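Local coordinates for protein nuclear hormone receptor FTZ-F1 (Drosophila melanogaster, PDB 2XHS) that probably regulates transcription as a nuclear receptor of the NR5A subfamily, its ligand-binding domain engaging a peptide of its partner Fushi tarazu, at residues Gln36-Asn41 with Phe48-Lys53; Pro106-Thr109 with Gln115-Asn118. One frame throughout, in Å; residues are numbered along the deposited sequence.

Interaction 1. Residues Gln36-Asn41 with Phe48-Lys53; sequences QKQTYN and FELMCK
L50 reaches from helix 47-67 to the last turn of helix 24-39, and its two methyls divide the work. CD2 lies 4.1 Å from CB of Q38, while CD1 comes equally near CG2 of T39, whose side chain it crosses at about a right angle. This is the close, nonpolar part of the contact; L34 and L35 also touch L50, a branched residue whose two methyls let it meet Q38 and T39 at once. T39 fits the same place because its methyl can face the leucine while OG1 hydrogen-bonds back to O of L35, satisfying a buried hydroxyl within its own helix.

The other part is polar and looser, held by long, partly exposed chains. Q38 and K53 approach from opposite directions, and NZ of K53 donates to OE1 of Q38, entering 21° out of the carbonyl plane; the modelled 2.5 Å is too short to be taken literally. Q38 folds to meet it: CG stands anti to the carbonyl carbon (chi1 -68°) and the chain bends at chi2. Shortening Q38 to an alanine is likely to leave the ammonium group of K53 without this acceptor and let the lysine chain swing toward solvent. The two helices, joined by a short loop, belong to the helical sandwich of nuclear receptor ligand-binding domains, and helix 24-39 is consistent with the extra helical layer of NR5A receptors such as LRH-1.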
loop_
_atom_site.group_PDB
_atom_site.type_symbol
_atom_site.label_atom_id
_atom_site.label_comp_id
_atom_site.label_asym_id
_atom_site.label_seq_id
_atom_site.Cartn_x
_atom_site.Cartn_y
_atom_site.Cartn_z
ATOM N N GLN A 36 -0.751 -19.905 -5.983
ATOM C CA GLN A 36 -0.565 -21.262 -6.424
ATOM C C GLN A 36 -0.790 -22.228 -5.317
ATOM O O GLN A 36 -1.503 -23.165 -5.448
ATOM C CB GLN A 36 0.848 -21.446 -6.917
ATOM C CG GLN A 36 1.207 -22.860 -7.197
ATOM C CD GLN A 36 0.432 -23.427 -8.339
ATOM O OE1 GLN A 36 -0.389 -22.755 -8.932
ATOM N NE2 GLN A 36 0.681 -24.673 -8.650
ATOM N N LYS A 37 -0.203 -21.981 -4.185
ATOM C CA LYS A 37 -0.350 -22.915 -3.107
ATOM C C LYS A 37 -1.774 -23.060 -2.686
ATOM O O LYS A 37 -2.201 -24.121 -2.321
ATOM C CB LYS A 37 0.486 -22.497 -1.932
ATOM C CG LYS A 37 0.126 -23.201 -0.703
ATOM C CD LYS A 37 1.149 -22.984 0.345
ATOM C CE LYS A 37 0.769 -23.694 1.591
ATOM N NZ LYS A 37 1.761 -23.437 2.637
ATOM N N GLN A 38 -2.515 -21.983 -2.694
ATOM C CA GLN A 38 -3.875 -22.069 -2.249
ATOM C C GLN A 38 -4.786 -22.757 -3.199
ATOM O O GLN A 38 -5.871 -23.104 -2.848
ATOM C CB GLN A 38 -4.433 -20.704 -1.904
ATOM C CG GLN A 38 -3.827 -20.069 -0.690
ATOM C CD GLN A 38 -3.877 -20.928 0.515
ATOM O OE1 GLN A 38 -4.919 -21.122 1.086
ATOM N NE2 GLN A 38 -2.744 -21.424 0.930
ATOM N N THR A 39 -4.383 -22.904 -4.434
ATOM C CA THR A 39 -5.315 -23.415 -5.392
ATOM C C THR A 39 -4.986 -24.729 -6.050
ATOM O O THR A 39 -5.860 -25.393 -6.552
ATOM C CB THR A 39 -5.494 -22.383 -6.448
ATOM O OG1 THR A 39 -4.226 -22.124 -7.035
ATOM C CG2 THR A 39 -5.955 -21.138 -5.837
ATOM N N TYR A 40 -3.734 -25.113 -6.091
ATOM C CA TYR A 40 -3.435 -26.338 -6.793
ATOM C C TYR A 40 -4.058 -27.521 -6.099
ATOM O O TYR A 40 -4.164 -27.566 -4.891
ATOM C CB TYR A 40 -1.944 -26.529 -6.970
ATOM C CG TYR A 40 -1.320 -27.505 -6.033
ATOM C CD1 TYR A 40 -1.070 -27.173 -4.728
ATOM C CD2 TYR A 40 -0.955 -28.754 -6.467
ATOM C CE1 TYR A 40 -0.492 -28.059 -3.878
ATOM C CE2 TYR A 40 -0.378 -29.655 -5.623
ATOM C CZ TYR A 40 -0.145 -29.304 -4.326
ATOM O OH TYR A 40 0.436 -30.213 -3.479
ATOM N N ASN A 41 -4.520 -28.469 -6.886
ATOM C CA ASN A 41 -5.167 -29.629 -6.340
ATOM C C ASN A 41 -6.401 -29.301 -5.544
ATOM O O ASN A 41 -6.697 -29.975 -4.587
ATOM C CB ASN A 41 -4.204 -30.414 -5.457
ATOM C CG ASN A 41 -3.414 -31.448 -6.229
ATOM O OD1 ASN A 41 -3.980 -32.334 -6.849
ATOM N ND2 ASN A 41 -2.103 -31.347 -6.179
ATOM N N PHE A 48 -13.527 -14.979 -2.787
ATOM C CA PHE A 48 -13.489 -13.870 -1.886
ATOM C C PHE A 48 -12.569 -14.169 -0.765
ATOM O O PHE A 48 -11.814 -13.350 -0.362
ATOM C CB PHE A 48 -14.860 -13.536 -1.370
ATOM C CG PHE A 48 -14.865 -12.425 -0.388
ATOM C CD1 PHE A 48 -14.878 -11.140 -0.793
ATOM C CD2 PHE A 48 -14.829 -12.679 0.938
ATOM C CE1 PHE A 48 -14.860 -10.171 0.076
ATOM C CE2 PHE A 48 -14.820 -11.687 1.807
ATOM C CZ PHE A 48 -14.838 -10.438 1.377
ATOM N N GLU A 49 -12.615 -15.368 -0.254
ATOM C CA GLU A 49 -11.751 -15.700 0.844
ATOM C C GLU A 49 -10.316 -15.594 0.469
ATOM O O GLU A 49 -9.509 -15.237 1.279
ATOM C CB GLU A 49 -11.973 -17.125 1.278
ATOM C CG GLU A 49 -13.235 -17.389 1.988
ATOM C CD GLU A 49 -13.090 -18.500 2.944
ATOM O OE1 GLU A 49 -12.165 -19.281 2.788
ATOM O OE2 GLU A 49 -13.903 -18.616 3.849
ATOM N N LEU A 50 -10.000 -15.973 -0.751
ATOM C CA LEU A 50 -8.649 -15.957 -1.257
ATOM C C LEU A 50 -8.106 -14.568 -1.328
ATOM O O LEU A 50 -7.000 -14.309 -0.957
ATOM C CB LEU A 50 -8.642 -16.553 -2.637
ATOM C CG LEU A 50 -7.555 -17.536 -3.036
ATOM C CD1 LEU A 50 -7.511 -17.640 -4.501
ATOM C CD2 LEU A 50 -6.245 -17.125 -2.526
HETATM N N MSE A 51 -8.926 -13.654 -1.770
HETATM C CA MSE A 51 -8.498 -12.308 -1.904
HETATM C C MSE A 51 -8.093 -11.827 -0.562
HETATM O O MSE A 51 -7.150 -11.120 -0.429
HETATM C CB MSE A 51 -9.637 -11.468 -2.419
HETATM C CG MSE A 51 -9.249 -10.090 -2.727
HETATM SE SE MSE A 51 -10.713 -9.028 -2.789
HETATM C CE MSE A 51 -10.955 -8.783 -0.969
ATOM N N CYS A 52 -8.842 -12.216 0.441
ATOM C CA CYS A 52 -8.575 -11.866 1.813
ATOM C C CYS A 52 -7.297 -12.453 2.294
ATOM O O CYS A 52 -6.639 -11.888 3.124
ATOM C CB CYS A 52 -9.703 -12.279 2.715
ATOM S SG CYS A 52 -11.073 -11.227 2.682
ATOM N N LYS A 53 -6.979 -13.633 1.813
ATOM C CA LYS A 53 -5.758 -14.279 2.179
ATOM C C LYS A 53 -4.588 -13.510 1.692
ATOM O O LYS A 53 -3.588 -13.410 2.342
ATOM C CB LYS A 53 -5.740 -15.678 1.626
ATOM C CG LYS A 53 -5.987 -16.692 2.673
ATOM C CD LYS A 53 -5.850 -18.067 2.175
ATOM C CE LYS A 53 -7.182 -18.680 1.950
ATOM N NZ LYS A 53 -7.068 -20.137 1.914
#

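Interaction 2. Residues Pro106-Thr109 with Gln115-Asn118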
loop_
_atom_site.group_PDB
_atom_site.type_symbol
_atom_site.label_atom_id
_atom_site.label_comp_id
_atom_site.label_asym_id
_atom_site.label_seq_id
_atom_site.Cartn_x
_atom_site.Cartn_y
_atom_site.Cartn_z
ATOM N N PRO A 106 -1.712 -7.555 -14.071
ATOM C CA PRO A 106 -2.932 -7.641 -14.840
ATOM C C PRO A 106 -4.164 -7.761 -14.011
ATOM O O PRO A 106 -4.119 -8.085 -12.861
ATOM C CB PRO A 106 -2.719 -8.892 -15.649
ATOM C CG PRO A 106 -1.806 -9.646 -14.916
ATOM C CD PRO A 106 -0.909 -8.761 -14.230
ATOM N N ASP A 107 -5.287 -7.478 -14.622
ATOM C CA ASP A 107 -6.542 -7.506 -13.925
ATOM C C ASP A 107 -6.979 -8.842 -13.414
ATOM O O ASP A 107 -7.605 -8.908 -12.396
ATOM C CB ASP A 107 -7.610 -6.838 -14.734
ATOM C CG ASP A 107 -7.321 -5.437 -14.941
ATOM O OD1 ASP A 107 -6.181 -5.056 -14.740
ATOM O OD2 ASP A 107 -8.220 -4.705 -15.294
ATOM N N GLU A 108 -6.650 -9.901 -14.125
ATOM C CA GLU A 108 -7.038 -11.225 -13.712
ATOM C C GLU A 108 -6.028 -12.229 -14.140
ATOM O O GLU A 108 -5.186 -11.929 -14.906
ATOM C CB GLU A 108 -8.381 -11.577 -14.290
ATOM C CG GLU A 108 -8.410 -11.545 -15.759
ATOM C CD GLU A 108 -9.787 -11.614 -16.302
ATOM O OE1 GLU A 108 -10.584 -10.724 -16.014
ATOM O OE2 GLU A 108 -10.071 -12.554 -17.043
ATOM N N THR A 109 -6.101 -13.418 -13.593
ATOM C CA THR A 109 -5.189 -14.465 -13.951
ATOM C C THR A 109 -5.905 -15.790 -13.886
ATOM O O THR A 109 -6.849 -15.923 -13.179
ATOM C CB THR A 109 -4.017 -14.463 -13.021
ATOM O OG1 THR A 109 -3.049 -15.385 -13.485
ATOM C CG2 THR A 109 -4.431 -14.891 -11.698
ATOM N N GLN A 115 -10.027 -21.692 -12.681
ATOM C CA GLN A 115 -10.720 -20.673 -11.959
ATOM C C GLN A 115 -9.964 -19.393 -12.225
ATOM O O GLN A 115 -8.803 -19.416 -12.536
ATOM C CB GLN A 115 -10.714 -21.024 -10.489
ATOM C CG GLN A 115 -12.069 -21.032 -9.844
ATOM C CD GLN A 115 -12.030 -21.606 -8.477
ATOM O OE1 GLN A 115 -11.305 -22.534 -8.215
ATOM N NE2 GLN A 115 -12.810 -21.059 -7.594
ATOM N N VAL A 116 -10.627 -18.266 -12.120
ATOM C CA VAL A 116 -9.993 -17.015 -12.440
ATOM C C VAL A 116 -9.979 -16.072 -11.260
ATOM O O VAL A 116 -10.993 -15.831 -10.673
ATOM C CB VAL A 116 -10.722 -16.368 -13.620
ATOM C CG1 VAL A 116 -10.230 -14.986 -13.873
ATOM C CG2 VAL A 116 -10.537 -17.194 -14.831
ATOM N N PHE A 117 -8.825 -15.509 -10.944
ATOM C CA PHE A 117 -8.727 -14.588 -9.837
ATOM C C PHE A 117 -8.650 -13.170 -10.307
ATOM O O PHE A 117 -7.828 -12.845 -11.103
ATOM C CB PHE A 117 -7.502 -14.881 -8.991
ATOM C CG PHE A 117 -7.433 -14.072 -7.742
ATOM C CD1 PHE A 117 -8.236 -14.360 -6.676
ATOM C CD2 PHE A 117 -6.586 -13.013 -7.633
ATOM C CE1 PHE A 117 -8.174 -13.629 -5.567
ATOM C CE2 PHE A 117 -6.547 -12.291 -6.531
ATOM C CZ PHE A 117 -7.331 -12.602 -5.498
ATOM N N ASN A 118 -9.503 -12.315 -9.779
ATOM C CA ASN A 118 -9.503 -10.935 -10.151
ATOM C C ASN A 118 -8.505 -10.230 -9.323
ATOM O O ASN A 118 -8.758 -9.898 -8.216
ATOM C CB ASN A 118 -10.855 -10.356 -9.852
ATOM C CG ASN A 118 -11.016 -8.985 -10.358
ATOM O OD1 ASN A 118 -10.613 -8.682 -11.440
ATOM N ND2 ASN A 118 -11.607 -8.143 -9.580
#
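T109 and F117 form the hydrogen-bonded pair of an antiparallel beta hairpin, the small two-stranded element that follows a long central helix in nuclear receptor ligand-binding domains. Their backbones bond reciprocally: N of T109 donates to O of F117 over 3.1 Å, and N of F117 returns a bond of 3.0 Å to O of T109. The second is the straighter, with 157° at the hydrogen against 145°.

T109 gives up more surface than any other residue here. Its side chain and that of F117 leave the same face of the sheet, and CG2 of T109 comes 4.1 Å from CB of F117. Beta-branched residues such as T109 and V116 suit extended backbone; L119 touches T109 as well. The ring of F117 leads away from T109, with CG anti to the backbone N, and is buried against L50 and M51 of helix 47-67, as befits a large aromatic at a sheet-to-helix boundary.

E108 and V116 come next. CG1 of V116 covers the T109 carbonyl, 3.6 Å from its O, and lies 3.9 Å from CB of E108. With chi1 at 59°, the glutamate chain is brought along this same methyl, so that even OE2 of E108 is still 4.0 Å from CG1 of V116, at an exposed edge where a charge is at home. Next to E108 in the chain, the carboxylate of D107 makes a salt bridge with R100 of helix 77-102. The backbone carbonyls also draw on alpha hydrogens: CA of E108 lies 3.2 Å from O of F117, and CA of V116 is 3.4 Å from O of T109.

How the interactions relate
From the N terminus, interaction 1 comes first: helix 24-39 ends, a short connection follows, and residues 48-53 return to close that loop. The chain then completes helices 47-67 and 77-102 before interaction 2 closes the five-residue turn of the hairpin. The two are in series, neither nested nor crossed, with centres 12 Å apart. They meet through F117, whose CD1 lies 4.0 Å from CD1 of L50 and whose CZ packs on the backbone of selenomethionine M51. The turn adds further ties: L111 touches T39, and Q115 bonds to V45 between the segments of interaction 1. Hairpin and both helices are thus joined at one end of the domain.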